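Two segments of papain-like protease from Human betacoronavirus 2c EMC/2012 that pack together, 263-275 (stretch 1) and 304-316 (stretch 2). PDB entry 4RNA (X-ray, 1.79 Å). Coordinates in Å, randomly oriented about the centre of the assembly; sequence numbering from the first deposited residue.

Stretch 1 (263-275) PDFVAFNVFQGIE
Stretch 2 304-316: DWKCKVTDVLFPG

How do the two stretches align? Strand 267-272 runs antiparallel to strand 304-315, their axes crossing at 130° and approaching to 4.5 Å. Phe268 lies opposite Val312 (CA to CA 4.1 Å) and Val270 opposite Val309 (CA to CA 4.5 Å); the one-residue shift between these pairs is a beta bulge, where Thr310 (phi/psi -121/-86) leaves regular strand geometry.

Which bonds hold this register? Val266 N donates to Leu313 O (2.9 Å), Leu313 N to Ala267 O (2.8 Å), and Phe271 N to Lys308 O (3.0 Å). Asn269, extended at -103/159, gives its N to Asp311 O (2.9 Å) and takes Thr310 N on its O (2.9 Å). Its m rotamer also sends ND2 to Asp311 OD2 (3.0 Å, nearly linear), so this buried amide and carboxylate are paired here, and both bond elsewhere in the structure as well.

What does Phe268 cover? Its p rotamer (chi2 -85°) carries the buried ring along the face shared with Val270, Val309 and Val312. Trp305 CE3 lies 4.0 Å from Phe268 CZ, at the edge of the Phe268 ring, while Val270 CG2, from a t rotamer, reaches Cys307 SG (3.7 Å).

Why does Lys308, with the largest covered area, suit its partly exposed place? Its m, t, t, t chain extends past stretch 1: Lys308 CB lies 3.4 Å from Phe271 O, and the chain runs on until Lys308 NZ is 4.1 Å from CG2 of exposed Ile274.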

# COMPACT_ATOMS: atom_id res chain seq x y z
N PRO A 263 -25.94 -17.99 16.87
CA PRO A 263 -24.69 -18.34 16.14
C PRO A 263 -23.42 -17.92 16.92
O PRO A 263 -23.48 -17.03 17.81
CB PRO A 263 -24.79 -17.56 14.84
CG PRO A 263 -25.72 -16.39 15.15
CD PRO A 263 -26.65 -16.83 16.26
N ASP A 264 -22.28 -18.56 16.62
CA ASP A 264 -21.06 -18.32 17.40
C ASP A 264 -20.30 -17.05 17.02
O ASP A 264 -19.46 -16.61 17.77
CB ASP A 264 -20.11 -19.49 17.25
CG ASP A 264 -20.72 -20.77 17.74
OD1 ASP A 264 -21.49 -20.69 18.73
OD2 ASP A 264 -20.43 -21.84 17.12
N PHE A 265 -20.60 -16.46 15.86
CA PHE A 265 -19.82 -15.29 15.45
C PHE A 265 -20.30 -14.12 16.31
O PHE A 265 -21.43 -14.16 16.81
CB PHE A 265 -19.86 -15.05 13.94
CG PHE A 265 -21.25 -15.02 13.35
CD1 PHE A 265 -21.98 -13.85 13.37
CD2 PHE A 265 -21.83 -16.19 12.79
CE1 PHE A 265 -23.27 -13.81 12.86
CE2 PHE A 265 -23.12 -16.14 12.26
CZ PHE A 265 -23.84 -14.95 12.32
N VAL A 266 -19.44 -13.14 16.53
CA VAL A 266 -19.74 -11.99 17.39
C VAL A 266 -19.95 -10.71 16.60
O VAL A 266 -20.47 -9.73 17.11
CB VAL A 266 -18.69 -11.82 18.54
CG1 VAL A 266 -18.60 -13.12 19.38
CG2 VAL A 266 -17.35 -11.39 17.99
N ALA A 267 -19.47 -10.68 15.35
CA ALA A 267 -19.56 -9.48 14.54
C ALA A 267 -19.23 -9.80 13.08
O ALA A 267 -18.63 -10.81 12.80
CB ALA A 267 -18.61 -8.35 15.01
N PHE A 268 -19.66 -8.94 12.15
CA PHE A 268 -19.32 -9.14 10.75
C PHE A 268 -19.42 -7.84 10.00
O PHE A 268 -20.15 -6.93 10.42
CB PHE A 268 -20.21 -10.25 10.09
CG PHE A 268 -21.70 -9.96 10.16
CD1 PHE A 268 -22.43 -10.31 11.29
CD2 PHE A 268 -22.31 -9.32 9.13
CE1 PHE A 268 -23.79 -10.08 11.39
CE2 PHE A 268 -23.69 -9.09 9.20
CZ PHE A 268 -24.43 -9.46 10.32
N ASN A 269 -18.71 -7.73 8.87
CA ASN A 269 -18.96 -6.56 8.01
C ASN A 269 -19.78 -6.84 6.81
O ASN A 269 -19.87 -7.98 6.33
CB ASN A 269 -17.64 -5.90 7.57
CG ASN A 269 -16.84 -5.40 8.78
OD1 ASN A 269 -17.42 -4.79 9.67
ND2 ASN A 269 -15.51 -5.66 8.81
N VAL A 270 -20.38 -5.78 6.27
CA VAL A 270 -21.27 -6.00 5.14
C VAL A 270 -20.85 -4.95 4.12
O VAL A 270 -20.47 -3.83 4.51
CB VAL A 270 -22.77 -5.79 5.56
CG1 VAL A 270 -23.64 -5.55 4.36
CG2 VAL A 270 -23.29 -6.98 6.36
N PHE A 271 -20.82 -5.31 2.84
CA PHE A 271 -20.64 -4.30 1.80
C PHE A 271 -21.91 -4.23 0.98
O PHE A 271 -22.39 -5.26 0.51
CB PHE A 271 -19.43 -4.66 0.93
CG PHE A 271 -19.12 -3.66 -0.18
CD1 PHE A 271 -18.56 -2.41 0.10
CD2 PHE A 271 -19.37 -3.98 -1.50
CE1 PHE A 271 -18.26 -1.51 -0.92
CE2 PHE A 271 -19.07 -3.08 -2.52
CZ PHE A 271 -18.51 -1.86 -2.23
N GLN A 272 -22.43 -3.01 0.80
CA GLN A 272 -23.72 -2.72 0.13
C GLN A 272 -23.53 -2.03 -1.21
O GLN A 272 -22.84 -1.00 -1.28
CB GLN A 272 -24.58 -1.79 1.00
CG GLN A 272 -25.25 -2.49 2.18
CD GLN A 272 -25.79 -1.54 3.26
OE1 GLN A 272 -25.60 -0.32 3.21
NE2 GLN A 272 -26.45 -2.12 4.26
N GLY A 273 -24.14 -2.62 -2.24
CA GLY A 273 -24.26 -2.08 -3.61
C GLY A 273 -23.06 -2.10 -4.56
O GLY A 273 -22.57 -1.02 -4.94
N ILE A 274 -22.61 -3.29 -4.98
CA ILE A 274 -21.40 -3.45 -5.85
C ILE A 274 -21.38 -2.64 -7.16
O ILE A 274 -20.33 -2.13 -7.57
CB ILE A 274 -21.06 -4.95 -6.17
CG1 ILE A 274 -22.10 -5.59 -7.12
CG2 ILE A 274 -20.87 -5.77 -4.88
CD1 ILE A 274 -21.59 -6.77 -7.93
N GLU A 275 -22.55 -2.52 -7.80
CA GLU A 275 -22.70 -1.87 -9.11
C GLU A 275 -23.20 -0.41 -9.04
O GLU A 275 -23.26 0.29 -10.06
CB GLU A 275 -23.59 -2.74 -10.02
CG GLU A 275 -24.14 -2.11 -11.30
CD GLU A 275 -23.12 -2.01 -12.43
OE1 GLU A 275 -23.43 -2.49 -13.55
OE2 GLU A 275 -22.03 -1.43 -12.23
N ASP A 304 -32.94 -10.69 12.01
CA ASP A 304 -32.71 -11.36 10.71
C ASP A 304 -32.37 -10.35 9.67
O ASP A 304 -33.07 -9.32 9.52
CB ASP A 304 -33.95 -12.14 10.22
CG ASP A 304 -34.38 -13.21 11.22
OD1 ASP A 304 -35.13 -12.87 12.15
OD2 ASP A 304 -33.90 -14.37 11.16
N TRP A 305 -31.34 -10.67 8.88
CA TRP A 305 -30.80 -9.76 7.90
C TRP A 305 -30.22 -10.48 6.73
O TRP A 305 -29.28 -11.29 6.87
CB TRP A 305 -29.74 -8.87 8.53
CG TRP A 305 -29.34 -7.68 7.70
CD1 TRP A 305 -30.05 -7.06 6.68
CD2 TRP A 305 -28.12 -6.87 7.87
NE1 TRP A 305 -29.34 -5.97 6.20
CE2 TRP A 305 -28.20 -5.80 6.89
CE3 TRP A 305 -27.02 -6.92 8.74
CZ2 TRP A 305 -27.18 -4.83 6.77
CZ3 TRP A 305 -26.01 -5.93 8.62
CH2 TRP A 305 -26.09 -4.92 7.66
N LYS A 306 -30.79 -10.18 5.56
CA LYS A 306 -30.26 -10.62 4.29
C LYS A 306 -29.33 -9.53 3.79
O LYS A 306 -29.74 -8.41 3.52
CB LYS A 306 -31.36 -10.91 3.24
CG LYS A 306 -30.79 -11.57 1.97
CD LYS A 306 -31.85 -12.24 1.10
CE LYS A 306 -32.65 -11.25 0.27
NZ LYS A 306 -33.51 -11.94 -0.73
N CYS A 307 -28.07 -9.89 3.66
CA CYS A 307 -27.03 -8.89 3.38
C CYS A 307 -25.76 -9.61 2.84
O CYS A 307 -25.59 -10.82 3.02
CB CYS A 307 -26.68 -8.14 4.68
SG CYS A 307 -26.09 -9.33 5.94
N LYS A 308 -24.88 -8.83 2.23
CA LYS A 308 -23.62 -9.30 1.62
C LYS A 308 -22.46 -9.15 2.57
O LYS A 308 -21.86 -8.07 2.72
CB LYS A 308 -23.36 -8.52 0.34
CG LYS A 308 -24.52 -8.62 -0.66
CD LYS A 308 -24.36 -7.52 -1.69
CE LYS A 308 -25.06 -7.87 -2.99
NZ LYS A 308 -24.71 -6.78 -3.95
N VAL A 309 -22.16 -10.27 3.18
CA VAL A 309 -21.17 -10.37 4.21
C VAL A 309 -19.80 -10.37 3.57
O VAL A 309 -19.57 -11.04 2.51
CB VAL A 309 -21.44 -11.64 4.99
CG1 VAL A 309 -20.31 -12.00 5.94
CG2 VAL A 309 -22.76 -11.56 5.75
N THR A 310 -18.84 -9.75 4.29
CA THR A 310 -17.45 -9.76 3.85
C THR A 310 -16.62 -10.41 4.95
O THR A 310 -16.45 -11.58 4.89
CB THR A 310 -16.94 -8.35 3.51
OG1 THR A 310 -17.25 -7.39 4.57
CG2 THR A 310 -17.52 -7.86 2.18
N ASP A 311 -16.18 -9.66 5.96
CA ASP A 311 -15.41 -10.26 7.08
C ASP A 311 -16.34 -10.77 8.20
O ASP A 311 -17.36 -10.22 8.45
CB ASP A 311 -14.51 -9.25 7.70
CG ASP A 311 -13.82 -8.41 6.68
OD1 ASP A 311 -12.94 -9.01 5.98
OD2 ASP A 311 -14.13 -7.19 6.60
N VAL A 312 -15.96 -11.81 8.93
CA VAL A 312 -16.80 -12.32 10.01
C VAL A 312 -15.91 -12.63 11.16
O VAL A 312 -14.88 -13.26 10.91
CB VAL A 312 -17.58 -13.64 9.60
CG1 VAL A 312 -18.44 -14.16 10.77
CG2 VAL A 312 -18.46 -13.44 8.35
N LEU A 313 -16.28 -12.21 12.36
CA LEU A 313 -15.37 -12.50 13.54
C LEU A 313 -15.92 -13.61 14.46
O LEU A 313 -17.01 -13.50 14.95
CB LEU A 313 -15.15 -11.18 14.37
CG LEU A 313 -14.26 -11.24 15.60
CD1 LEU A 313 -12.87 -11.88 15.25
CD2 LEU A 313 -14.12 -9.83 16.12
N PHE A 314 -15.07 -14.58 14.86
CA PHE A 314 -15.51 -15.63 15.68
C PHE A 314 -14.66 -15.60 16.94
O PHE A 314 -13.57 -15.01 16.93
CB PHE A 314 -15.32 -17.01 14.96
CG PHE A 314 -16.33 -17.29 13.89
CD1 PHE A 314 -16.12 -16.89 12.55
CD2 PHE A 314 -17.52 -18.00 14.21
CE1 PHE A 314 -17.10 -17.13 11.54
CE2 PHE A 314 -18.50 -18.23 13.22
CZ PHE A 314 -18.31 -17.78 11.91
N PRO A 315 -15.18 -16.21 18.03
CA PRO A 315 -14.46 -16.37 19.33
C PRO A 315 -13.33 -17.37 19.16
O PRO A 315 -13.13 -17.86 18.04
CB PRO A 315 -15.55 -16.89 20.28
CG PRO A 315 -16.75 -17.21 19.47
CD PRO A 315 -16.64 -16.50 18.13
N GLY A 316 -12.55 -17.60 20.22
CA GLY A 316 -11.38 -18.50 20.15
C GLY A 316 -11.78 -19.90 19.69
O GLY A 316 -12.86 -20.38 20.02